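Local coordinates for protein STE5 (Saccharomyces cerevisiae, PDB 3FZE) that acts as a scaffold in the yeast pheromone response, with a minimal scaffold domain that cocatalyses phosphorylation of the MAP kinase Fus3 by Ste7, at residues Ile22-Asp27 / Ser168-Val173; Leu37-Asn42 / Phe172-Leu177. All coordinates share one frame; numbering follows the deposited sequence.

Interaction 1. Residues Ile22-Asp27 / Ser168-Val173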
# COMPACT_ATOMS: atom_id res chain seq x y z
N ILE A 22 4.42 2.02 -0.56
CA ILE A 22 3.13 1.35 -0.67
C ILE A 22 3.15 0.06 0.14
O ILE A 22 3.91 -0.85 -0.15
CB ILE A 22 2.81 0.99 -2.15
CG1 ILE A 22 3.09 2.18 -3.08
CG2 ILE A 22 1.37 0.53 -2.28
CD1 ILE A 22 2.11 3.34 -2.94
N ILE A 23 2.30 -0.02 1.17
CA ILE A 23 2.24 -1.22 2.00
C ILE A 23 0.90 -1.90 1.76
O ILE A 23 -0.15 -1.33 2.01
CB ILE A 23 2.44 -0.87 3.49
CG1 ILE A 23 3.68 0.00 3.66
CG2 ILE A 23 2.57 -2.14 4.31
CD1 ILE A 23 3.58 1.06 4.75
N LEU A 24 0.96 -3.12 1.22
CA LEU A 24 -0.23 -3.86 0.81
C LEU A 24 -0.33 -5.17 1.58
O LEU A 24 0.56 -6.02 1.50
CB LEU A 24 -0.20 -4.15 -0.70
CG LEU A 24 -0.07 -2.93 -1.62
CD1 LEU A 24 -0.12 -3.41 -3.07
CD2 LEU A 24 -1.15 -1.89 -1.37
N GLN A 25 -1.40 -5.32 2.34
CA GLN A 25 -1.64 -6.56 3.07
C GLN A 25 -2.75 -7.30 2.36
O GLN A 25 -3.87 -6.80 2.24
CB GLN A 25 -2.04 -6.23 4.49
CG GLN A 25 -2.44 -7.45 5.28
CD GLN A 25 -2.61 -7.13 6.74
OE1 GLN A 25 -3.18 -6.10 7.09
NE2 GLN A 25 -2.11 -8.00 7.61
N ILE A 26 -2.43 -8.49 1.86
CA ILE A 26 -3.39 -9.25 1.06
C ILE A 26 -3.77 -10.61 1.66
O ILE A 26 -2.91 -11.46 1.91
CB ILE A 26 -2.90 -9.46 -0.39
CG1 ILE A 26 -2.44 -8.13 -0.99
CG2 ILE A 26 -4.01 -10.09 -1.22
CD1 ILE A 26 -1.81 -8.25 -2.38
N ASP A 27 -5.06 -10.77 1.92
CA ASP A 27 -5.66 -12.08 2.20
C ASP A 27 -6.11 -12.61 0.85
O ASP A 27 -7.07 -12.11 0.26
CB ASP A 27 -6.85 -11.92 3.15
CG ASP A 27 -7.56 -13.23 3.44
OD1 ASP A 27 -7.38 -14.18 2.65
OD2 ASP A 27 -8.30 -13.31 4.45
N SER A 168 -14.40 -0.22 -1.81
CA SER A 168 -15.12 -1.40 -2.29
C SER A 168 -14.20 -2.48 -2.86
O SER A 168 -14.48 -3.67 -2.71
CB SER A 168 -16.14 -0.98 -3.35
OG SER A 168 -15.49 -0.43 -4.48
N SER A 169 -13.13 -2.08 -3.53
CA SER A 169 -12.26 -3.04 -4.18
C SER A 169 -10.83 -2.55 -4.30
O SER A 169 -10.56 -1.34 -4.20
CB SER A 169 -12.79 -3.41 -5.57
OG SER A 169 -12.65 -2.33 -6.49
N TRP A 170 -9.92 -3.48 -4.54
CA TRP A 170 -8.54 -3.15 -4.88
C TRP A 170 -8.48 -2.28 -6.13
O TRP A 170 -7.67 -1.35 -6.23
CB TRP A 170 -7.72 -4.42 -5.11
CG TRP A 170 -7.44 -5.19 -3.85
CD1 TRP A 170 -8.09 -6.31 -3.41
CD2 TRP A 170 -6.45 -4.89 -2.85
NE1 TRP A 170 -7.57 -6.72 -2.21
CE2 TRP A 170 -6.57 -5.87 -1.84
CE3 TRP A 170 -5.47 -3.89 -2.72
CZ2 TRP A 170 -5.74 -5.88 -0.71
CZ3 TRP A 170 -4.66 -3.90 -1.59
CH2 TRP A 170 -4.80 -4.89 -0.61
N THR A 171 -9.34 -2.58 -7.10
CA THR A 171 -9.34 -1.86 -8.36
C THR A 171 -9.67 -0.39 -8.13
O THR A 171 -8.98 0.50 -8.65
CB THR A 171 -10.31 -2.50 -9.36
OG1 THR A 171 -9.81 -3.78 -9.75
CG2 THR A 171 -10.47 -1.62 -10.60
N PHE A 172 -10.71 -0.12 -7.35
CA PHE A 172 -11.11 1.27 -7.12
C PHE A 172 -10.03 2.05 -6.40
O PHE A 172 -9.69 3.16 -6.80
CB PHE A 172 -12.43 1.36 -6.33
CG PHE A 172 -12.82 2.78 -6.04
CD1 PHE A 172 -13.53 3.52 -6.96
CD2 PHE A 172 -12.44 3.38 -4.85
CE1 PHE A 172 -13.88 4.83 -6.71
CE2 PHE A 172 -12.78 4.69 -4.59
CZ PHE A 172 -13.50 5.41 -5.52
N VAL A 173 -9.48 1.47 -5.33
CA VAL A 173 -8.43 2.14 -4.57
C VAL A 173 -7.21 2.44 -5.43
O VAL A 173 -6.71 3.57 -5.45
CB VAL A 173 -7.97 1.27 -3.38
CG1 VAL A 173 -6.73 1.87 -2.72
CG2 VAL A 173 -9.09 1.13 -2.37
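The apolar part of this contact is one indole, that of W170, set against L24 and I26 on the strand. L24 brings CD2 to the ring edge, 4.1 Å from W170 CZ3, and the two side chains run past one another in opposite senses. I26 comes in at a slant that is neither over the face nor at the rim: its CG1 lies 4.0 Å from W170 CZ2. With CG of W170 anti to the carbonyl carbon (chi1 -71°) the ring extends toward the strand, and the second torsion, 101°, turns its six-membered half to the front.

The closest approach is to backbone. The carbonyl oxygen of Q25 sits in the plane of the indole, at its edge, 3.6 Å from W170 CH2, so the ring meets this oxygen with its C-H rim. No hydrogen bond joins the two segments.

Hydrogen bonding runs within each segment and to the surroundings. S169 is the N-cap of the helix that W170 opens; its OG accepts from F172 N at 3.1 Å in a fairly straight bond (N-H...O 163°), and S169 O takes V173 N. The cap takes up an amide of the helix's first turn, the turn that carries the indole. The Q25 side chain leaves the other side of the strand, where S117 OG and I127 N bond its OE1 while K125 O and D60 O hold its NE2.

W170 also touches V116 on the neighbouring strand 111-117, N118 just beyond it, and S36 of helix 35-50. A helix start docked by an aromatic side chain over the C-terminal end of an inner parallel strand fits the layered alpha/beta/alpha architecture of this vWA-like domain.

Interaction 2. Residues Leu37-Asn42 / Phe172-Leu177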
# COMPACT_ATOMS: atom_id res chain seq x y z
N LEU A 37 -5.09 -8.90 -8.26
CA LEU A 37 -3.64 -9.04 -8.38
C LEU A 37 -3.09 -8.33 -9.62
O LEU A 37 -2.01 -7.73 -9.59
CB LEU A 37 -3.22 -10.51 -8.37
CG LEU A 37 -2.61 -11.01 -7.06
CD1 LEU A 37 -3.19 -10.29 -5.84
CD2 LEU A 37 -2.74 -12.53 -6.93
N ILE A 38 -3.82 -8.40 -10.72
CA ILE A 38 -3.39 -7.72 -11.93
C ILE A 38 -3.36 -6.21 -11.75
O ILE A 38 -2.44 -5.53 -12.23
CB ILE A 38 -4.31 -8.09 -13.12
CG1 ILE A 38 -4.17 -9.58 -13.42
CG2 ILE A 38 -3.95 -7.25 -14.33
CD1 ILE A 38 -5.16 -10.09 -14.47
N VAL A 39 -4.34 -5.67 -11.03
CA VAL A 39 -4.36 -4.23 -10.79
C VAL A 39 -3.28 -3.81 -9.81
O VAL A 39 -2.73 -2.72 -9.91
CB VAL A 39 -5.77 -3.72 -10.37
CG1 VAL A 39 -6.13 -4.18 -8.97
CG2 VAL A 39 -5.84 -2.20 -10.48
N VAL A 40 -2.93 -4.68 -8.87
CA VAL A 40 -1.80 -4.41 -8.00
C VAL A 40 -0.50 -4.29 -8.82
O VAL A 40 0.26 -3.32 -8.67
CB VAL A 40 -1.64 -5.52 -6.93
CG1 VAL A 40 -0.31 -5.36 -6.19
CG2 VAL A 40 -2.81 -5.45 -5.95
N TYR A 41 -0.26 -5.26 -9.69
CA TYR A 41 0.90 -5.21 -10.56
C TYR A 41 0.90 -3.97 -11.44
O TYR A 41 1.90 -3.24 -11.48
CB TYR A 41 0.98 -6.48 -11.43
CG TYR A 41 2.07 -6.43 -12.47
CD1 TYR A 41 3.42 -6.48 -12.10
CD2 TYR A 41 1.77 -6.34 -13.83
CE1 TYR A 41 4.43 -6.42 -13.05
CE2 TYR A 41 2.78 -6.29 -14.79
CZ TYR A 41 4.11 -6.33 -14.39
OH TYR A 41 5.13 -6.28 -15.33
N ASN A 42 -0.20 -3.72 -12.14
CA ASN A 42 -0.25 -2.60 -13.06
C ASN A 42 -0.06 -1.27 -12.35
O ASN A 42 0.56 -0.36 -12.88
CB ASN A 42 -1.55 -2.58 -13.86
CG ASN A 42 -1.63 -3.68 -14.88
OD1 ASN A 42 -0.61 -4.23 -15.30
ND2 ASN A 42 -2.85 -4.02 -15.30
N PHE A 172 -10.71 -0.12 -7.35
CA PHE A 172 -11.11 1.27 -7.12
C PHE A 172 -10.03 2.05 -6.40
O PHE A 172 -9.69 3.16 -6.80
CB PHE A 172 -12.43 1.36 -6.33
CG PHE A 172 -12.82 2.78 -6.04
CD1 PHE A 172 -13.53 3.52 -6.96
CD2 PHE A 172 -12.44 3.38 -4.85
CE1 PHE A 172 -13.88 4.83 -6.71
CE2 PHE A 172 -12.78 4.69 -4.59
CZ PHE A 172 -13.50 5.41 -5.52
N VAL A 173 -9.48 1.47 -5.33
CA VAL A 173 -8.43 2.14 -4.57
C VAL A 173 -7.21 2.44 -5.43
O VAL A 173 -6.71 3.57 -5.45
CB VAL A 173 -7.97 1.27 -3.38
CG1 VAL A 173 -6.73 1.87 -2.72
CG2 VAL A 173 -9.09 1.13 -2.37
N LEU A 174 -6.74 1.43 -6.15
CA LEU A 174 -5.50 1.57 -6.92
C LEU A 174 -5.66 2.40 -8.19
O LEU A 174 -4.77 3.16 -8.55
CB LEU A 174 -4.90 0.19 -7.20
CG LEU A 174 -4.45 -0.53 -5.93
CD1 LEU A 174 -4.01 -1.96 -6.24
CD2 LEU A 174 -3.33 0.25 -5.26
N GLU A 175 -6.81 2.28 -8.87
CA GLU A 175 -7.09 3.13 -10.02
C GLU A 175 -7.19 4.58 -9.56
O GLU A 175 -6.68 5.49 -10.22
CB GLU A 175 -8.38 2.70 -10.75
CG GLU A 175 -8.18 1.46 -11.63
CD GLU A 175 -9.36 1.17 -12.54
OE1 GLU A 175 -10.43 1.75 -12.32
OE2 GLU A 175 -9.20 0.34 -13.46
N THR A 176 -7.83 4.81 -8.41
CA THR A 176 -7.96 6.16 -7.89
C THR A 176 -6.59 6.73 -7.55
O THR A 176 -6.28 7.89 -7.86
CB THR A 176 -8.87 6.22 -6.64
OG1 THR A 176 -10.19 5.81 -7.00
CG2 THR A 176 -8.93 7.66 -6.11
N LEU A 177 -5.75 5.91 -6.94
CA LEU A 177 -4.41 6.35 -6.59
C LEU A 177 -3.62 6.72 -7.84
O LEU A 177 -3.05 7.82 -7.93
CB LEU A 177 -3.70 5.26 -5.79
CG LEU A 177 -2.25 5.56 -5.41
CD1 LEU A 177 -2.16 6.77 -4.48
CD2 LEU A 177 -1.61 4.32 -4.80
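No aromatic ring takes part where V39 and V40 meet L174; the flat group to note is the F172 ring, which projects from the other side of its helix. T176 OG1 stands over the centre of one face of that ring, 3.6 Å above its plane, and residues S2, T5 and I6 of helix 2-14 also touch the ring. The same hydroxyl donates to F172 O at 2.7 Å with a C=O...O angle of 149°, while T176 N reaches F172 O from the opposite face of the carbonyl plane. Two donors from one residue thus grip a single carbonyl oxygen.

Between the helices the contact is mostly apolar, led by the L174 CD1 methyl, which also lies against the backbone at V40 CA. L174 is modelled in two conformations; in the one described, CD1 is 3.7 Å from V40 CG2 and 4.1 Å from V39 CG1. A first torsion of 71° places V39 CG1 between the backbone N and the carbonyl carbon, and from there it faces the leucine methyl. The other methyl of V39, CG2, lies 4.2 Å from L174 CB, so the valine meets both the root and the end of the leucine. Toward the partly exposed margin, E175 lays its CG 4.5 Å from V39 CG2, a loose aliphatic contact.

The axes of the segments 37-42 and 172-177 approach to 9.7 Å and run nearly parallel, at 20°. Van der Waals contact and burial of apolar surface hold them here; with no polar bond to fix one position, the packing tolerates some movement of the leucine, consistent with its two conformations.

Both interactions are buried and use helix 170-180, sharing F172 and V173, and their centres lie about 7 Å apart. Interaction 1 sets the first turn of that helix on the inner strand 19-26; interaction 2 sets the next turn beside helix 35-50, which follows that strand in the chain. Strand and two helices thus close on one another: L24 CD1 is 3.7 Å from V40 CG1, and T171 OG1 is 3.8 Å from V39 CG1. An indole set against leucine, isoleucine and a carbonyl oxygen makes the sheet-side contact, whereas the helix pair meets chiefly through aliphatic branches and reaches a partly exposed margin at E175.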